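Endonuclease 2 (Arabidopsis thaliana, PDB 4CXP) cleaves RNA and single-stranded DNA, and double-stranded DNA less well, as a metal-dependent glycoprotein endonuclease that yields 5'-phosphorylated products. Local coordinates at the glycan on Asn110 and the glycan on Asn91. Residues are numbered along the deposited sequence; one frame, centred on the assembly and turned at random.

Contact 1: the glycan on Asn110. Residues 30, 40, 43, 51, 110, 113. With NAG (2-acetamido-2-deoxy-beta-D-glucopyranose), chain B; NAG (2-acetamido-2-deoxy-beta-D-glucopyranose), chain C; BMA (beta-D-mannopyranose), chain D; MAN (alpha-D-mannopyranose), chain E; FUC (alpha-L-fucopyranose), chain F.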
loop_
_atom_site.group_PDB
_atom_site.type_symbol
_atom_site.label_atom_id
_atom_site.label_comp_id
_atom_site.label_asym_id
_atom_site.label_seq_id
_atom_site.Cartn_x
_atom_site.Cartn_y
_atom_site.Cartn_z
ATOM N N PRO A 30 3.955 -20.512 -2.142
ATOM C CA PRO A 30 3.779 -21.743 -2.918
ATOM C C PRO A 30 4.838 -21.889 -3.984
ATOM O O PRO A 30 5.422 -20.906 -4.420
ATOM C CB PRO A 30 2.422 -21.569 -3.565
ATOM C CG PRO A 30 2.262 -20.112 -3.688
ATOM C CD PRO A 30 2.966 -19.489 -2.500
ATOM N N LEU A 40 2.846 -12.630 -6.073
ATOM C CA LEU A 40 1.557 -12.865 -5.422
ATOM C C LEU A 40 1.056 -11.663 -4.613
ATOM O O LEU A 40 0.129 -11.772 -3.832
ATOM C CB LEU A 40 1.650 -14.079 -4.515
ATOM C CG LEU A 40 1.644 -15.404 -5.265
ATOM C CD1 LEU A 40 2.014 -16.525 -4.312
ATOM C CD2 LEU A 40 0.280 -15.684 -5.898
ATOM N N TRP A 43 -2.659 -11.108 -4.959
ATOM C CA TRP A 43 -3.558 -12.206 -4.630
ATOM C C TRP A 43 -4.739 -11.729 -3.800
ATOM O O TRP A 43 -5.872 -12.116 -4.058
ATOM C CB TRP A 43 -2.801 -13.317 -3.891
ATOM C CG TRP A 43 -3.683 -14.394 -3.366
ATOM C CD1 TRP A 43 -4.118 -15.501 -4.030
ATOM C CD2 TRP A 43 -4.247 -14.468 -2.050
ATOM N NE1 TRP A 43 -4.927 -16.252 -3.222
ATOM C CE2 TRP A 43 -5.019 -15.647 -1.998
ATOM C CE3 TRP A 43 -4.165 -13.664 -0.912
ATOM C CZ2 TRP A 43 -5.713 -16.029 -0.868
ATOM C CZ3 TRP A 43 -4.879 -14.030 0.209
ATOM C CH2 TRP A 43 -5.632 -15.213 0.227
ATOM N N TYR A 51 -13.802 -14.405 -0.942
ATOM C CA TYR A 51 -13.774 -14.111 0.501
ATOM C C TYR A 51 -14.385 -12.736 0.671
ATOM O O TYR A 51 -13.690 -11.732 0.825
ATOM C CB TYR A 51 -12.346 -14.109 1.049
ATOM C CG TYR A 51 -11.581 -15.414 1.028
ATOM C CD1 TYR A 51 -12.199 -16.655 0.966
ATOM C CD2 TYR A 51 -10.197 -15.390 1.127
ATOM C CE1 TYR A 51 -11.443 -17.824 0.996
ATOM C CE2 TYR A 51 -9.438 -16.547 1.148
ATOM C CZ TYR A 51 -10.059 -17.763 1.084
ATOM O OH TYR A 51 -9.306 -18.921 1.120
ATOM N N ASN A 110 -4.297 -20.286 7.920
ATOM C CA ASN A 110 -3.419 -20.539 6.794
ATOM C C ASN A 110 -2.417 -19.394 6.729
ATOM O O ASN A 110 -2.771 -18.247 6.451
ATOM C CB ASN A 110 -4.273 -20.646 5.549
ATOM C CG ASN A 110 -3.486 -20.886 4.289
ATOM O OD1 ASN A 110 -2.362 -20.415 4.133
ATOM N ND2 ASN A 110 -4.094 -21.631 3.354
ATOM N N GLU A 113 -1.786 -17.560 3.349
ATOM C CA GLU A 113 -2.740 -16.463 3.200
ATOM C C GLU A 113 -2.357 -15.291 4.087
ATOM O O GLU A 113 -2.424 -14.145 3.648
ATOM C CB GLU A 113 -4.178 -16.899 3.488
ATOM C CG GLU A 113 -4.724 -17.853 2.446
ATOM C CD GLU A 113 -6.219 -18.127 2.533
ATOM O OE1 GLU A 113 -6.874 -17.727 3.525
ATOM O OE2 GLU A 113 -6.739 -18.766 1.587
HETATM C C1 NAG B . -3.489 -21.868 2.062
HETATM C C2 NAG B . -3.776 -23.249 1.519
HETATM C C3 NAG B . -3.347 -23.338 0.057
HETATM C C4 NAG B . -3.992 -22.227 -0.767
HETATM C C5 NAG B . -3.651 -20.882 -0.125
HETATM C C6 NAG B . -4.309 -19.703 -0.836
HETATM C C7 NAG B . -3.823 -25.172 3.116
HETATM C C8 NAG B . -5.317 -25.216 3.058
HETATM N N2 NAG B . -3.162 -24.264 2.387
HETATM O O3 NAG B . -3.649 -24.616 -0.469
HETATM O O4 NAG B . -3.418 -22.249 -2.055
HETATM O O5 NAG B . -4.073 -20.887 1.206
HETATM O O6 NAG B . -5.704 -19.738 -0.679
HETATM O O7 NAG B . -3.239 -26.020 3.823
HETATM C C1 NAG C . -4.353 -22.360 -3.118
HETATM C C2 NAG C . -3.686 -21.913 -4.406
HETATM C C3 NAG C . -4.620 -22.138 -5.589
HETATM C C4 NAG C . -5.118 -23.578 -5.617
HETATM C C5 NAG C . -5.677 -23.997 -4.257
HETATM C C6 NAG C . -6.048 -25.481 -4.157
HETATM C C7 NAG C . -2.079 -20.119 -4.097
HETATM C C8 NAG C . -1.851 -18.636 -3.998
HETATM N N2 NAG C . -3.323 -20.511 -4.304
HETATM O O3 NAG C . -3.931 -21.818 -6.778
HETATM O O4 NAG C . -6.144 -23.642 -6.586
HETATM O O5 NAG C . -4.740 -23.711 -3.237
HETATM O O6 NAG C . -6.711 -25.681 -2.924
HETATM O O7 NAG C . -1.134 -20.908 -3.985
HETATM C C1 BMA D . -5.983 -24.755 -7.458
HETATM C C2 BMA D . -7.360 -24.993 -8.059
HETATM C C3 BMA D . -7.296 -26.183 -8.989
HETATM C C4 BMA D . -6.180 -25.967 -10.018
HETATM C C5 BMA D . -4.849 -25.549 -9.371
HETATM C C6 BMA D . -3.804 -25.114 -10.401
HETATM O O2 BMA D . -7.762 -23.848 -8.787
HETATM O O3 BMA D . -8.560 -26.331 -9.628
HETATM O O4 BMA D . -6.030 -27.161 -10.767
HETATM O O5 BMA D . -5.032 -24.480 -8.459
HETATM O O6 BMA D . -4.239 -23.953 -11.074
HETATM C C1 MAN E . -9.364 -27.431 -9.144
HETATM C C2 MAN E . -10.497 -27.662 -10.129
HETATM C C3 MAN E . -11.517 -26.519 -10.083
HETATM C C4 MAN E . -12.042 -26.288 -8.671
HETATM C C5 MAN E . -10.903 -26.251 -7.647
HETATM C C6 MAN E . -11.445 -26.373 -6.223
HETATM O O2 MAN E . -11.066 -28.916 -9.817
HETATM O O3 MAN E . -12.616 -26.723 -10.944
HETATM O O4 MAN E . -12.781 -25.076 -8.657
HETATM O O5 MAN E . -9.925 -27.270 -7.845
HETATM O O6 MAN E . -12.456 -25.415 -5.977
HETATM C C1 FUC F . -2.471 -25.481 -0.466
HETATM C C2 FUC F . -2.904 -26.937 -0.542
HETATM C C3 FUC F . -3.433 -27.216 -1.943
HETATM C C4 FUC F . -2.364 -26.866 -2.975
HETATM C C5 FUC F . -1.956 -25.408 -2.810
HETATM C C6 FUC F . -0.890 -25.061 -3.854
HETATM O O2 FUC F . -3.901 -27.202 0.419
HETATM O O3 FUC F . -3.789 -28.568 -2.065
HETATM O O4 FUC F . -1.224 -27.691 -2.814
HETATM O O5 FUC F . -1.499 -25.197 -1.480
HETATM O O HOH W 1 -7.556 -21.713 1.089
#
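An N-X-T sequon of this S1/P1-type nuclease carries a glycan with a core fucose linked alpha-1,3, a plant-type modification. Asn110 is both attachment point and N-cap. Its CG stands anti to the backbone N (chi1 179°), ND2 is bonded to NAG (chain B) C1, and OD1 accepts the backbone N of Glu113 at 3.0 Å, a nearly straight bond (168° at H) that arrives above the carbonyl plane. The amide is thus tied to the first turn of helix 111-124 while it holds the sugar.

Glu113 reaches the sugar along its whole outer length. From CB the chain turns away from the carbonyl carbon (chi1 -68°) and then runs extended. CG lies alongside the sugar, 3.3 Å from the ring oxygen O5 of NAG (chain B) and in apolar contact with C6. The carboxyl carbon CD follows beside the O6 hydroxyl. At the tip, OE2 accepts two hydroxyls on its two different lone pairs, roughly at right angles to each other: NAG (chain B) O6 at 2.7 Å on the anti lone pair, and Tyr51 OH at 2.6 Å on the syn lone pair, with OE2 in the plane of the tyrosine ring. Water 1 bridges OE2, Tyr51 OH and O6. Two short donors on one oxygen would be expected to stabilise the ionised carboxylate. An alanine here would remove both the acceptor and the CG wall, and would probably loosen the O6 hydroxymethyl and cost the Tyr51 hydroxyl this acceptor.

Both GlcNAc residues lie over the same face of the Trp43 indole, at its CD1-NE1-CZ2 rim. CZ2 touches NAG (chain B) C6 at 3.9 Å, and CD1 touches the acetamide methyl C8 of NAG (chain C) at the same distance. Pro30 CG approaches the acetamide oxygen O7 of NAG (chain C) to 3.5 Å, and Leu40 CD2 reaches towards C8. BMA and MAN point away from the protein and are poorly ordered.

Contact 2: the glycan on Asn91. Residues 53, 57, 82-83, 87-88, 91-92, 95, 108-109. With NAG (2-acetamido-2-deoxy-beta-D-glucopyranose), chain G; NAG (2-acetamido-2-deoxy-beta-D-glucopyranose), chain H; BMA (beta-D-mannopyranose), chain N; MAN (alpha-D-mannopyranose), chain I; MAN (alpha-D-mannopyranose), chain J; MAN (alpha-D-mannopyranose), chain K; MAN (alpha-D-mannopyranose), chain L; MAN (alpha-D-mannopyranose), chain M.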
loop_
_atom_site.group_PDB
_atom_site.type_symbol
_atom_site.label_atom_id
_atom_site.label_comp_id
_atom_site.label_asym_id
_atom_site.label_seq_id
_atom_site.Cartn_x
_atom_site.Cartn_y
_atom_site.Cartn_z
ATOM N N TRP A 53 -15.960 -11.177 2.893
ATOM C CA TRP A 53 -15.604 -10.568 4.154
ATOM C C TRP A 53 -14.294 -9.789 4.102
ATOM O O TRP A 53 -14.009 -8.986 4.987
ATOM C CB TRP A 53 -15.488 -11.661 5.241
ATOM C CG TRP A 53 -14.611 -12.817 4.877
ATOM C CD1 TRP A 53 -15.026 -14.021 4.417
ATOM C CD2 TRP A 53 -13.176 -12.905 4.990
ATOM N NE1 TRP A 53 -13.959 -14.848 4.206
ATOM C CE2 TRP A 53 -12.807 -14.196 4.563
ATOM C CE3 TRP A 53 -12.174 -12.024 5.407
ATOM C CZ2 TRP A 53 -11.480 -14.626 4.529
ATOM C CZ3 TRP A 53 -10.860 -12.453 5.373
ATOM C CH2 TRP A 53 -10.521 -13.738 4.934
ATOM N N LEU A 57 -11.350 -4.865 4.059
ATOM C CA LEU A 57 -10.033 -4.891 4.667
ATOM C C LEU A 57 -8.972 -4.195 3.838
ATOM O O LEU A 57 -7.837 -4.083 4.293
ATOM C CB LEU A 57 -9.611 -6.344 4.938
ATOM C CG LEU A 57 -10.568 -7.157 5.816
ATOM C CD1 LEU A 57 -9.973 -8.536 6.054
ATOM C CD2 LEU A 57 -10.915 -6.479 7.137
ATOM N N GLY A 82 -12.676 -2.999 13.732
ATOM C CA GLY A 82 -11.524 -3.780 13.299
ATOM C C GLY A 82 -11.506 -4.106 11.824
ATOM O O GLY A 82 -10.475 -4.496 11.298
ATOM N N ARG A 83 -12.630 -3.929 11.141
ATOM C CA ARG A 83 -12.727 -4.384 9.769
ATOM C C ARG A 83 -12.360 -3.266 8.787
ATOM O O ARG A 83 -13.197 -2.690 8.098
ATOM C CB ARG A 83 -14.077 -5.028 9.504
ATOM C CG ARG A 83 -14.339 -6.179 10.493
ATOM C CD ARG A 83 -15.259 -7.231 9.945
ATOM N NE ARG A 83 -14.656 -7.932 8.824
ATOM C CZ ARG A 83 -13.793 -8.945 8.919
ATOM N NH1 ARG A 83 -13.402 -9.424 10.088
ATOM N NH2 ARG A 83 -13.347 -9.520 7.820
ATOM N N GLY A 87 -6.889 -2.789 10.890
ATOM C CA GLY A 87 -7.288 -3.962 11.642
ATOM C C GLY A 87 -6.824 -5.258 10.997
ATOM O O GLY A 87 -6.428 -6.195 11.687
ATOM N N ALA A 88 -6.840 -5.307 9.671
ATOM C CA ALA A 88 -6.356 -6.480 8.951
ATOM C C ALA A 88 -4.857 -6.664 9.166
ATOM O O ALA A 88 -4.385 -7.779 9.364
ATOM C CB ALA A 88 -6.677 -6.372 7.481
ATOM N N ASN A 91 -4.346 -8.149 12.490
ATOM C CA ASN A 91 -4.797 -9.548 12.480
ATOM C C ASN A 91 -3.766 -10.478 11.893
ATOM O O ASN A 91 -3.374 -11.477 12.514
ATOM C CB ASN A 91 -6.039 -9.616 11.630
ATOM C CG ASN A 91 -6.737 -10.936 11.612
ATOM O OD1 ASN A 91 -6.640 -11.762 12.527
ATOM N ND2 ASN A 91 -7.488 -11.133 10.530
ATOM N N TYR A 92 -3.338 -10.175 10.672
ATOM C CA TYR A 92 -2.470 -11.091 9.957
ATOM C C TYR A 92 -1.048 -11.070 10.491
ATOM O O TYR A 92 -0.374 -12.109 10.474
ATOM C CB TYR A 92 -2.588 -10.864 8.440
ATOM C CG TYR A 92 -3.962 -11.232 7.925
ATOM C CD1 TYR A 92 -4.374 -12.548 7.938
ATOM C CD2 TYR A 92 -4.866 -10.280 7.486
ATOM C CE1 TYR A 92 -5.644 -12.900 7.529
ATOM C CE2 TYR A 92 -6.137 -10.624 7.078
ATOM C CZ TYR A 92 -6.522 -11.938 7.095
ATOM O OH TYR A 92 -7.794 -12.249 6.701
ATOM N N GLN A 95 -1.203 -13.423 13.422
ATOM C CA GLN A 95 -1.194 -14.807 12.968
ATOM C C GLN A 95 0.221 -15.277 12.627
ATOM O O GLN A 95 0.614 -16.389 12.986
ATOM C CB GLN A 95 -2.106 -14.981 11.763
ATOM C CG GLN A 95 -3.570 -14.778 12.078
ATOM C CD GLN A 95 -4.428 -14.803 10.846
ATOM O OE1 GLN A 95 -4.084 -15.430 9.848
ATOM N NE2 GLN A 95 -5.553 -14.098 10.902
ATOM N N GLN A 108 -4.769 -22.414 13.701
ATOM C CA GLN A 108 -6.029 -22.532 12.962
ATOM C C GLN A 108 -5.996 -21.837 11.600
ATOM O O GLN A 108 -6.855 -22.067 10.757
ATOM C CB GLN A 108 -7.179 -21.949 13.798
ATOM C CG GLN A 108 -7.322 -20.433 13.706
ATOM C CD GLN A 108 -8.004 -19.813 14.914
ATOM O OE1 GLN A 108 -7.372 -19.611 15.948
ATOM N NE2 GLN A 108 -9.286 -19.478 14.778
ATOM N N TYR A 109 -5.004 -20.978 11.388
ATOM C CA TYR A 109 -4.974 -20.125 10.218
ATOM C C TYR A 109 -3.974 -20.583 9.172
ATOM O O TYR A 109 -2.922 -21.125 9.486
ATOM C CB TYR A 109 -4.649 -18.700 10.649
ATOM C CG TYR A 109 -5.694 -18.065 11.545
ATOM C CD1 TYR A 109 -6.969 -17.772 11.068
ATOM C CD2 TYR A 109 -5.391 -17.711 12.853
ATOM C CE1 TYR A 109 -7.919 -17.163 11.885
ATOM C CE2 TYR A 109 -6.330 -17.103 13.673
ATOM C CZ TYR A 109 -7.588 -16.821 13.188
ATOM O OH TYR A 109 -8.503 -16.212 14.019
HETATM C C1 NAG G . -8.429 -12.224 10.360
HETATM C C2 NAG G . -9.696 -11.528 9.777
HETATM C C3 NAG G . -10.849 -12.522 9.770
HETATM C C4 NAG G . -10.424 -13.793 9.034
HETATM C C5 NAG G . -9.063 -14.297 9.517
HETATM C C6 NAG G . -8.500 -15.386 8.624
HETATM C C7 NAG G . -9.604 -9.105 10.210
HETATM C C8 NAG G . -10.096 -7.957 11.025
HETATM N N2 NAG G . -10.098 -10.317 10.488
HETATM O O3 NAG G . -12.013 -11.913 9.196
HETATM O O4 NAG G . -11.305 -14.879 9.256
HETATM O O5 NAG G . -8.076 -13.285 9.553
HETATM O O6 NAG G . -8.435 -14.905 7.294
HETATM O O7 NAG G . -8.759 -8.938 9.321
HETATM C C1 NAG H . -12.423 -14.984 8.416
HETATM C C2 NAG H . -12.866 -16.455 8.393
HETATM C C3 NAG H . -14.127 -16.609 7.563
HETATM C C4 NAG H . -15.196 -15.646 8.048
HETATM C C5 NAG H . -14.635 -14.228 8.158
HETATM C C6 NAG H . -15.631 -13.257 8.770
HETATM C C7 NAG H . -11.055 -18.064 8.696
HETATM C C8 NAG H . -10.077 -18.998 8.047
HETATM N N2 NAG H . -11.840 -17.360 7.886
HETATM O O3 NAG H . -14.585 -17.945 7.626
HETATM O O4 NAG H . -16.245 -15.689 7.088
HETATM O O5 NAG H . -13.478 -14.216 8.964
HETATM O O6 NAG H . -15.028 -11.996 8.955
HETATM O O7 NAG H . -11.093 -17.967 9.921
HETATM C C1 BMA N . -17.548 -15.888 7.621
HETATM C C2 BMA N . -18.557 -15.605 6.525
HETATM C C3 BMA N . -19.955 -15.759 7.116
HETATM C C4 BMA N . -20.086 -17.142 7.760
HETATM C C5 BMA N . -18.913 -17.497 8.681
HETATM C C6 BMA N . -18.930 -18.983 9.060
HETATM O O2 BMA N . -18.350 -16.487 5.432
HETATM O O3 BMA N . -20.873 -15.588 6.053
HETATM O O4 BMA N . -21.295 -17.240 8.500
HETATM O O5 BMA N . -17.661 -17.207 8.083
HETATM O O6 BMA N . -17.807 -19.150 9.927
HETATM C C1 MAN I . -22.203 -15.158 6.300
HETATM C C2 MAN I . -22.929 -15.363 4.970
HETATM C C3 MAN I . -22.443 -14.409 3.904
HETATM C C4 MAN I . -22.593 -12.977 4.452
HETATM C C5 MAN I . -21.926 -12.793 5.828
HETATM C C6 MAN I . -22.251 -11.441 6.445
HETATM O O2 MAN I . -24.302 -15.078 5.109
HETATM O O3 MAN I . -23.249 -14.598 2.752
HETATM O O4 MAN I . -22.010 -12.099 3.515
HETATM O O5 MAN I . -22.287 -13.815 6.745
HETATM O O6 MAN I . -21.479 -11.262 7.605
HETATM C C1 MAN J . -25.127 -16.219 5.388
HETATM C C2 MAN J . -26.556 -15.777 5.122
HETATM C C3 MAN J . -27.015 -14.765 6.170
HETATM C C4 MAN J . -26.765 -15.297 7.573
HETATM C C5 MAN J . -25.314 -15.739 7.729
HETATM C C6 MAN J . -25.066 -16.363 9.100
HETATM O O2 MAN J . -27.423 -16.888 5.126
HETATM O O3 MAN J . -28.396 -14.487 6.020
HETATM O O4 MAN J . -27.024 -14.263 8.489
HETATM O O5 MAN J . -24.987 -16.683 6.719
HETATM O O6 MAN J . -25.802 -17.562 9.231
HETATM C C1 MAN K . -17.622 -20.546 10.185
HETATM C C2 MAN K . -16.500 -20.715 11.193
HETATM C C3 MAN K . -15.165 -20.355 10.555
HETATM C C4 MAN K . -14.969 -21.094 9.233
HETATM C C5 MAN K . -16.177 -20.950 8.311
HETATM C C6 MAN K . -16.061 -21.813 7.047
HETATM O O2 MAN K . -16.527 -22.063 11.631
HETATM O O3 MAN K . -14.117 -20.745 11.414
HETATM O O4 MAN K . -13.829 -20.567 8.592
HETATM O O5 MAN K . -17.372 -21.283 9.001
HETATM O O6 MAN K . -16.125 -23.178 7.416
HETATM C C1 MAN L . -13.332 -19.678 11.931
HETATM C C2 MAN L . -11.954 -20.245 12.265
HETATM C C3 MAN L . -12.021 -21.205 13.441
HETATM C C4 MAN L . -12.682 -20.484 14.601
HETATM C C5 MAN L . -14.066 -19.998 14.170
HETATM C C6 MAN L . -14.789 -19.263 15.294
HETATM O O2 MAN L . -11.087 -19.192 12.597
HETATM O O3 MAN L . -10.724 -21.635 13.809
HETATM O O4 MAN L . -12.786 -21.418 15.633
HETATM O O5 MAN L . -13.966 -19.120 13.060
HETATM O O6 MAN L . -16.184 -19.396 15.112
HETATM C C1 MAN M . -16.310 -24.044 6.282
HETATM C C2 MAN M . -16.563 -25.465 6.760
HETATM C C3 MAN M . -15.327 -26.041 7.438
HETATM C C4 MAN M . -14.113 -25.900 6.529
HETATM C C5 MAN M . -13.973 -24.459 6.026
HETATM C C6 MAN M . -12.841 -24.320 5.011
HETATM O O2 MAN M . -16.904 -26.263 5.644
HETATM O O3 MAN M . -15.537 -27.404 7.746
HETATM O O4 MAN M . -12.959 -26.242 7.266
HETATM O O5 MAN M . -15.185 -24.021 5.428
HETATM O O6 MAN M . -13.121 -25.082 3.856
#
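Asn91 ND2 is bonded to C1 of NAG (chain G), the root of an oligomannose chain on a second N-X-T sequon. Asn91 ND2 also lies 2.8 Å from the acetamide oxygen O7 of NAG (chain G), a donor-acceptor pair that can serve as a hydrogen bond. Gln95, extended one turn further along the helix, divides its NE2 between Asn91 OD1 and the ring oxygen O5 of NAG (chain G), 3.0 Å from NE2 and almost in the amide plane. Tyr92 OH meets the O6 hydroxyl of NAG (chain G) at 2.8 Å, with O6 at the ring edge. On the other flank Arg83 grips O3 of NAG (chain G) end-on, NH1 at 3.0 Å and NH2 at 3.1 Å, with O3 in the guanidinium plane. Its NH2 also gives a straight bond to Trp53 O (165° at H), while Leu57 CD2 packs over the rim of one guanidinium face; together these would help to hold the group's rotation. O3 donates onward to NAG (chain H) O5 and so locks the chitobiose link.

Trp53 is the platform. With CG in the crowded position between backbone N and carbonyl carbon (chi1 51°), the indole lies flat beneath NAG (chain H): C5 sits 3.7 Å from the centroid of the Trp53 five-membered ring, and C1 stands over the six-membered ring. The far rim, CZ3 and CH2, reaches NAG (chain G). Tyr109 CD1 packs on C6 of that sugar at 3.7 Å; its own faces are covered by Gln108 CG and Gln95 CD. Poorly ordered Gln108 places NE2 between O2 and O3 of the partly occupied MAN (chain L), bonded to O2; this O2 in turn donates to NAG (chain H) O7.

Asn91, Tyr92 and Gln95 line one side of helix 85-96; the loop leading into that helix supplies Arg83, 3-10 helix 52-58 supplies Trp53 and Leu57, and the loop before helix 111-124 brings Gln108 and Tyr109.

The C-alpha centres of contact 1 and contact 2 lie about 13 Å apart. They have no residue in common, but two stretches of chain serve both. Tyr109 of contact 2 directly precedes Asn110 of contact 1 ahead of helix 111-124, and Tyr51 of contact 1 lies two positions before Trp53 of contact 2, at the start of 3-10 helix 52-58. A shift in either stretch could therefore be felt at both glycans. Both belong to one monomer, so they bridge no subunits. Since Asn91 and Tyr109 are also substrate-binding residues, the sugars of contact 2 may border the path of the nucleic acid.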